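Local coordinates for uncharacterized conserved protein YjbQ/UPF0047 family, ortholog yugU B.subtilis (Clostridium acetobutylicum, PDB 1VMH) that is of unknown function but belongs to the UPF0047 (YjbQ-like) family and may assemble as a trimer, as in the deposited three-chain assembly, at the interface of chains A and B. Numbering follows the deposited sequence. Chains: chain A/B, Uncharacterized conserved protein YjbQ/UPF0047 family, ortholog yugU B.subtilis.

Contact 1: the interface of chains A and B. Residues chain A 53-54, 107; chain B 63, 109-111, 120, 124.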
loop_
_atom_site.group_PDB
_atom_site.type_symbol
_atom_site.label_atom_id
_atom_site.label_comp_id
_atom_site.label_asym_id
_atom_site.label_seq_id
_atom_site.Cartn_x
_atom_site.Cartn_y
_atom_site.Cartn_z
ATOM N N PHE A 53 7.617 -5.805 -7.364
ATOM C CA PHE A 53 7.820 -6.245 -5.966
ATOM C C PHE A 53 9.267 -5.976 -5.497
ATOM O O PHE A 53 10.241 -6.295 -6.228
ATOM C CB PHE A 53 7.522 -7.748 -5.838
ATOM C CG PHE A 53 7.537 -8.276 -4.416
ATOM C CD1 PHE A 53 8.727 -8.711 -3.833
ATOM C CD2 PHE A 53 6.372 -8.346 -3.673
ATOM C CE1 PHE A 53 8.719 -9.188 -2.540
ATOM C CE2 PHE A 53 6.392 -8.804 -2.385
ATOM C CZ PHE A 53 7.547 -9.193 -1.819
ATOM N N CYS A 54 9.402 -5.427 -4.280
ATOM C CA CYS A 54 10.692 -5.176 -3.694
ATOM C C CYS A 54 11.005 -6.215 -2.634
ATOM O O CYS A 54 10.323 -6.255 -1.588
ATOM C CB CYS A 54 10.713 -3.785 -3.084
ATOM S SG CYS A 54 12.206 -3.417 -2.231
ATOM N N SER A 107 5.514 -2.827 -0.211
ATOM C CA SER A 107 6.412 -3.842 -0.755
ATOM C C SER A 107 6.187 -4.100 -2.240
ATOM O O SER A 107 7.093 -4.607 -2.898
ATOM C CB SER A 107 6.247 -5.152 0.035
ATOM O OG SER A 107 4.875 -5.579 0.037
ATOM N N ILE B 63 4.624 -6.323 4.751
ATOM C CA ILE B 63 5.738 -7.304 4.546
ATOM C C ILE B 63 6.969 -6.626 5.083
ATOM O O ILE B 63 7.251 -5.494 4.682
ATOM C CB ILE B 63 5.860 -7.680 3.063
ATOM C CG1 ILE B 63 4.570 -8.393 2.599
ATOM C CG2 ILE B 63 7.076 -8.538 2.789
ATOM C CD1 ILE B 63 4.508 -8.880 1.156
ATOM N N GLN B 109 -1.641 -7.277 0.801
ATOM C CA GLN B 109 -0.387 -7.338 0.104
ATOM C C GLN B 109 -0.417 -8.557 -0.825
ATOM O O GLN B 109 -1.206 -9.513 -0.666
ATOM C CB GLN B 109 0.803 -7.387 1.052
ATOM C CG GLN B 109 0.868 -6.234 2.045
ATOM C CD GLN B 109 1.086 -4.894 1.418
ATOM O OE1 GLN B 109 1.512 -4.788 0.265
ATOM N NE2 GLN B 109 0.838 -3.829 2.199
ATOM N N GLN B 110 0.527 -8.575 -1.756
ATOM C CA GLN B 110 0.630 -9.682 -2.703
ATOM C C GLN B 110 2.077 -10.083 -2.896
ATOM O O GLN B 110 3.000 -9.264 -2.753
ATOM C CB GLN B 110 -0.136 -9.445 -3.993
ATOM C CG GLN B 110 0.332 -8.342 -4.837
ATOM C CD GLN B 110 -0.494 -8.248 -6.132
ATOM O OE1 GLN B 110 -1.210 -9.213 -6.565
ATOM N NE2 GLN B 110 -0.441 -7.090 -6.718
ATOM N N ILE B 111 2.266 -11.385 -3.140
ATOM C CA ILE B 111 3.581 -11.983 -3.223
ATOM C C ILE B 111 3.594 -12.881 -4.465
ATOM O O ILE B 111 2.650 -13.624 -4.737
ATOM C CB ILE B 111 3.884 -12.805 -1.950
ATOM C CG1 ILE B 111 3.654 -11.965 -0.682
ATOM C CG2 ILE B 111 5.312 -13.374 -1.984
ATOM C CD1 ILE B 111 2.255 -12.066 -0.110
ATOM N N LEU B 120 10.103 -14.375 -1.764
ATOM C CA LEU B 120 10.378 -13.385 -0.728
ATOM C C LEU B 120 11.881 -13.203 -0.595
ATOM O O LEU B 120 12.655 -14.140 -0.854
ATOM C CB LEU B 120 9.796 -13.834 0.630
ATOM C CG LEU B 120 8.259 -13.839 0.672
ATOM C CD1 LEU B 120 7.706 -14.727 1.750
ATOM C CD2 LEU B 120 7.742 -12.414 0.852
ATOM N N GLN B 124 12.365 -11.649 4.861
ATOM C CA GLN B 124 11.200 -10.925 4.516
ATOM C C GLN B 124 9.982 -11.815 4.758
ATOM O O GLN B 124 9.820 -12.850 4.171
ATOM C CB GLN B 124 11.300 -10.477 3.060
ATOM C CG GLN B 124 10.219 -9.550 2.668
ATOM C CD GLN B 124 10.318 -9.105 1.223
ATOM O OE1 GLN B 124 10.524 -9.920 0.298
ATOM N NE2 GLN B 124 10.065 -7.818 0.999
HETATM O O HOH W 1 3.053 -6.641 -1.722
#
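The ring of A:Phe53 enters chain B rim first and meets several groups there. CE2 of A:Phe53 lies 4.0 Å from CD1 of B:Ile63, whose side chain comes from the opposite direction. With CG anti to the backbone N (chi1 -173°), the ring rim reaches B:Ile63 and B:Gln124. B:Leu120 CD2 stands near CZ at the rim. A:Ser107 adds its CB, 4.0 Å from CB of B:Ile63.

Polar atoms also line the ring. The amide oxygen OE1 of B:Gln124 sits at the ring edge, in plane, 3.4 Å from CE1 of A:Phe53. The backbone O of B:Gln110 is 3.4 Å from CE2 of A:Phe53. The planes of ring and B:Gln124 amide are 68° apart.

A direct hydrogen bond runs from NE2 of B:Gln124 to the backbone O of A:Cys54, 3.0 Å. It makes 161° at the hydrogen. The donor lies in the carbonyl plane of A:Cys54, on a lone pair, and the acceptor lies in the glutamine amide plane. The glutamine thus gives its N-H to one residue and turns its oxygen to the neighbouring ring.

A water bridges the chains. It lies 2.7 Å from the A:Ser107 hydroxyl OG and also bonds B:Gln109 OE1 and the B:Gln110 backbone N and O, the latter at 2.8 Å.

Contact 2: the interface of chains A and B. Residues chain A 51, 110, 142, 144; chain B 48-49, 110, 112.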
loop_
_atom_site.group_PDB
_atom_site.type_symbol
_atom_site.label_atom_id
_atom_site.label_comp_id
_atom_site.label_asym_id
_atom_site.label_seq_id
_atom_site.Cartn_x
_atom_site.Cartn_y
_atom_site.Cartn_z
ATOM N N VAL A 51 3.042 -6.394 -11.983
ATOM C CA VAL A 51 3.281 -6.369 -10.545
ATOM C C VAL A 51 4.754 -6.139 -10.315
ATOM O O VAL A 51 5.569 -6.814 -10.968
ATOM C CB VAL A 51 2.850 -7.724 -9.899
ATOM C CG1 VAL A 51 3.157 -7.706 -8.406
ATOM C CG2 VAL A 51 1.365 -7.980 -10.129
ATOM N N GLN A 110 1.130 -2.285 -8.390
ATOM C CA GLN A 110 0.649 -2.904 -9.623
ATOM C C GLN A 110 0.027 -1.865 -10.531
ATOM O O GLN A 110 -0.500 -0.837 -10.072
ATOM C CB GLN A 110 -0.214 -4.131 -9.384
ATOM C CG GLN A 110 -1.488 -3.909 -8.695
ATOM C CD GLN A 110 -2.283 -5.220 -8.568
ATOM O OE1 GLN A 110 -2.040 -6.247 -9.287
ATOM N NE2 GLN A 110 -3.188 -5.210 -7.634
ATOM N N LYS A 142 6.609 -8.959 -12.522
ATOM C CA LYS A 142 5.831 -10.071 -13.038
ATOM C C LYS A 142 4.684 -9.533 -13.867
ATOM O O LYS A 142 3.979 -8.646 -13.402
ATOM C CB LYS A 142 5.295 -10.949 -11.920
ATOM C CG LYS A 142 4.594 -12.170 -12.467
ATOM C CD LYS A 142 4.395 -13.204 -11.371
ATOM C CE LYS A 142 3.575 -14.369 -11.905
ATOM N NZ LYS A 142 4.372 -15.211 -12.770
ATOM N N ILE A 144 1.190 -10.449 -15.745
ATOM C CA ILE A 144 0.134 -11.452 -15.758
ATOM C C ILE A 144 -0.930 -11.033 -16.774
ATOM O O ILE A 144 -1.508 -9.967 -16.626
ATOM C CB ILE A 144 -0.480 -11.594 -14.362
ATOM C CG1 ILE A 144 0.616 -11.836 -13.314
ATOM C CG2 ILE A 144 -1.469 -12.776 -14.328
ATOM C CD1 ILE A 144 0.388 -11.108 -12.029
ATOM O OXT ILE A 144 -1.214 -11.710 -17.773
ATOM N N GLY B 48 2.384 -17.879 -10.098
ATOM C CA GLY B 48 1.185 -17.069 -9.921
ATOM C C GLY B 48 1.404 -16.001 -8.862
ATOM O O GLY B 48 2.529 -15.570 -8.650
ATOM N N MET B 49 0.335 -15.642 -8.166
ATOM C CA MET B 49 0.353 -14.637 -7.136
ATOM C C MET B 49 -0.428 -15.108 -5.923
ATOM O O MET B 49 -1.463 -15.765 -6.048
ATOM C CB MET B 49 -0.337 -13.359 -7.673
ATOM C CG MET B 49 0.395 -12.616 -8.754
ATOM S SD MET B 49 2.051 -12.041 -8.326
ATOM C CE MET B 49 1.708 -11.072 -6.894
ATOM N N GLN B 110 0.527 -8.575 -1.756
ATOM C CA GLN B 110 0.630 -9.682 -2.703
ATOM C C GLN B 110 2.077 -10.083 -2.896
ATOM O O GLN B 110 3.000 -9.264 -2.753
ATOM C CB GLN B 110 -0.136 -9.445 -3.993
ATOM C CG GLN B 110 0.332 -8.342 -4.837
ATOM C CD GLN B 110 -0.494 -8.248 -6.132
ATOM O OE1 GLN B 110 -1.210 -9.213 -6.565
ATOM N NE2 GLN B 110 -0.441 -7.090 -6.718
ATOM N N ILE B 112 4.686 -12.834 -5.201
ATOM C CA ILE B 112 4.863 -13.661 -6.364
ATOM C C ILE B 112 5.094 -15.087 -5.913
ATOM O O ILE B 112 5.809 -15.344 -4.909
ATOM C CB ILE B 112 6.049 -13.176 -7.174
ATOM C CG1 ILE B 112 5.750 -11.784 -7.758
ATOM C CG2 ILE B 112 6.375 -14.144 -8.322
ATOM C CD1 ILE B 112 7.034 -10.954 -8.138
#
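A:Ile144 and B:Met49 pack together at the apolar centre. CD1 of A:Ile144 lies 3.6 Å from CG of B:Met49, and the two side chains cross at a slant. B:Met49 is bent at chi2 and chi3 (-59° and -56°). This bend carries the methyl CE of B:Met49 to within 4.0 Å of CG1 of A:Val51. These two side chains meet tip to tip. A:Val51 also turns its methyls towards the amide nitrogen of B:Gln110.

Around this centre runs the aliphatic part of A:Lys142. It slides past both B:Met49 and B:Ile112 in the opposite direction. CD of A:Lys142 is 3.8 Å from CG2 of B:Ile112 and also packs near SD of B:Met49. The lysine serves here through its methylene groups. CE of A:Lys142 reaches the backbone O of B:Gly48 at 3.6 Å.

At the polar rim the two copies of one glutamine meet, A:Gln110 and B:Gln110. NE2 of B:Gln110 donates to the amide oxygen OE1 of A:Gln110, 3.1 Å. The N-H points almost straight at the oxygen. It arrives from above the carbonyl plane, off the lone pairs, so the bond is probably a modest one. The side chains cross near a right angle, their amide planes 74° apart.

Chain A contributes strands 48-53, 108-114 and 136-143 with the C-terminal A:Ile144. Chain B contributes its own strands 48-53 and 108-114, so the patch appears to pack the strands of one chain against those of the other.

Contact 3: the interface of chains A and B. Residues chain A 99, 103; chain B 62-64, 75, 104-105.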
loop_
_atom_site.group_PDB
_atom_site.type_symbol
_atom_site.label_atom_id
_atom_site.label_comp_id
_atom_site.label_asym_id
_atom_site.label_seq_id
_atom_site.Cartn_x
_atom_site.Cartn_y
_atom_site.Cartn_z
ATOM N N HIS A 99 13.031 0.613 7.772
ATOM C CA HIS A 99 12.004 -0.422 7.844
ATOM C C HIS A 99 10.588 0.204 7.897
ATOM O O HIS A 99 9.638 -0.300 7.257
ATOM C CB HIS A 99 12.206 -1.331 9.059
ATOM C CG HIS A 99 13.359 -2.272 8.936
ATOM N ND1 HIS A 99 13.313 -3.386 8.121
ATOM C CD2 HIS A 99 14.581 -2.282 9.516
ATOM C CE1 HIS A 99 14.465 -4.033 8.214
ATOM N NE2 HIS A 99 15.252 -3.393 9.053
ATOM N N SER A 103 7.556 0.074 4.875
ATOM C CA SER A 103 6.179 -0.429 5.071
ATOM C C SER A 103 5.180 0.628 4.658
ATOM O O SER A 103 4.091 0.315 4.134
ATOM C CB SER A 103 5.916 -0.863 6.515
ATOM O OG SER A 103 6.224 -2.238 6.703
ATOM N N THR B 62 1.261 -6.099 6.141
ATOM C CA THR B 62 2.496 -5.546 5.616
ATOM C C THR B 62 3.525 -6.636 5.412
ATOM O O THR B 62 3.311 -7.763 5.827
ATOM C CB THR B 62 3.101 -4.458 6.538
ATOM O OG1 THR B 62 4.059 -3.680 5.774
ATOM C CG2 THR B 62 3.739 -5.045 7.760
ATOM N N ILE B 63 4.624 -6.323 4.751
ATOM C CA ILE B 63 5.738 -7.304 4.546
ATOM C C ILE B 63 6.969 -6.626 5.083
ATOM O O ILE B 63 7.251 -5.494 4.682
ATOM C CB ILE B 63 5.860 -7.680 3.063
ATOM C CG1 ILE B 63 4.570 -8.393 2.599
ATOM C CG2 ILE B 63 7.076 -8.538 2.789
ATOM C CD1 ILE B 63 4.508 -8.880 1.156
ATOM N N ASN B 64 7.705 -7.276 5.972
ATOM C CA ASN B 64 8.850 -6.607 6.558
ATOM C C ASN B 64 9.745 -7.653 7.208
ATOM O O ASN B 64 9.540 -8.854 7.043
ATOM C CB ASN B 64 8.432 -5.453 7.491
ATOM C CG ASN B 64 9.409 -4.282 7.455
ATOM O OD1 ASN B 64 10.588 -4.461 7.760
ATOM N ND2 ASN B 64 8.930 -3.091 7.057
ATOM N N ILE B 75 8.667 -0.397 14.788
ATOM C CA ILE B 75 7.600 0.060 13.906
ATOM C C ILE B 75 6.342 0.394 14.699
ATOM O O ILE B 75 5.776 1.468 14.552
ATOM C CB ILE B 75 7.262 -0.985 12.832
ATOM C CG1 ILE B 75 8.461 -1.209 11.892
ATOM C CG2 ILE B 75 6.064 -0.542 11.977
ATOM C CD1 ILE B 75 8.325 -2.392 10.936
ATOM N N LEU B 104 -2.352 3.072 6.558
ATOM C CA LEU B 104 -0.934 3.257 6.255
ATOM C C LEU B 104 -0.214 1.976 5.918
ATOM O O LEU B 104 0.673 1.955 5.031
ATOM C CB LEU B 104 -0.200 3.951 7.401
ATOM C CG LEU B 104 -0.568 5.403 7.708
ATOM C CD1 LEU B 104 0.056 5.932 8.997
ATOM C CD2 LEU B 104 -0.225 6.330 6.583
ATOM N N MET B 105 -0.529 0.900 6.608
ATOM C CA MET B 105 0.058 -0.411 6.268
ATOM C C MET B 105 -0.536 -0.953 4.981
ATOM O O MET B 105 0.179 -1.502 4.122
ATOM C CB MET B 105 -0.156 -1.422 7.409
ATOM C CG MET B 105 0.556 -1.054 8.698
ATOM S SD MET B 105 2.358 -1.004 8.580
ATOM C CE MET B 105 2.631 0.744 8.254
HETATM O O HOH W 2 2.851 -2.102 4.040
HETATM O O HOH W 3 1.915 0.638 2.425
#
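A:His99 and B:Asn64 bond to each other twice, through both ends of the asparagine amide. The ring nitrogen ND1 of A:His99 donates to OD1 of B:Asn64, 3.0 Å. The donor lies in the carbonyl plane, while the oxygen is tilted 26° from the imidazole plane. In return, ND2 of B:Asn64 donates to the backbone O of A:His99, 2.9 Å. Here ND2 is tilted 34° from the carbonyl plane of A:His99. ND2 of B:Asn64 also donates to the hydroxyl OG of A:Ser103, 2.9 Å. Both acceptors lie near the amide plane, so these bonds should fix its rotation.

The hydroxyls of A:Ser103 and B:Thr62 share a hydrogen bond, OG to OG1, 2.8 Å. At chi1 -162° the hydroxyl of B:Thr62 lies opposite the backbone N and faces OG of A:Ser103.

Two waters extend the network. One lies 2.6 Å from OG1 of B:Thr62 and also bonds the backbone oxygens of A:Ser103 and B:Met105. The second links those two backbone oxygens as well.

A:Ser103 has 80 Å² hidden by chain B. Its CB lies 4.0 Å from CE of B:Met105.

Helix 96-105 of chain A thus docks over strand 59-65 of chain B, beside the end of helix 96-105 of that chain.

Contact 1 lies between the other two. The centres of the C-alpha atoms of contacts 1 and 2 are about 10 Å apart, as are those of contacts 1 and 3. Those of contacts 2 and 3 are about 19 Å apart. B:Gln110 belongs to contacts 1 and 2, and B:Ile63 to contacts 1 and 3. Strands 108-114 and 59-65 of chain B appear to join the patches into one interface. It runs from strand packing at contact 2 to helix docking at contact 3. The interface is not an exact two-fold. It may recur among the three deposited copies, though the structure alone does not show that this trimer is biological.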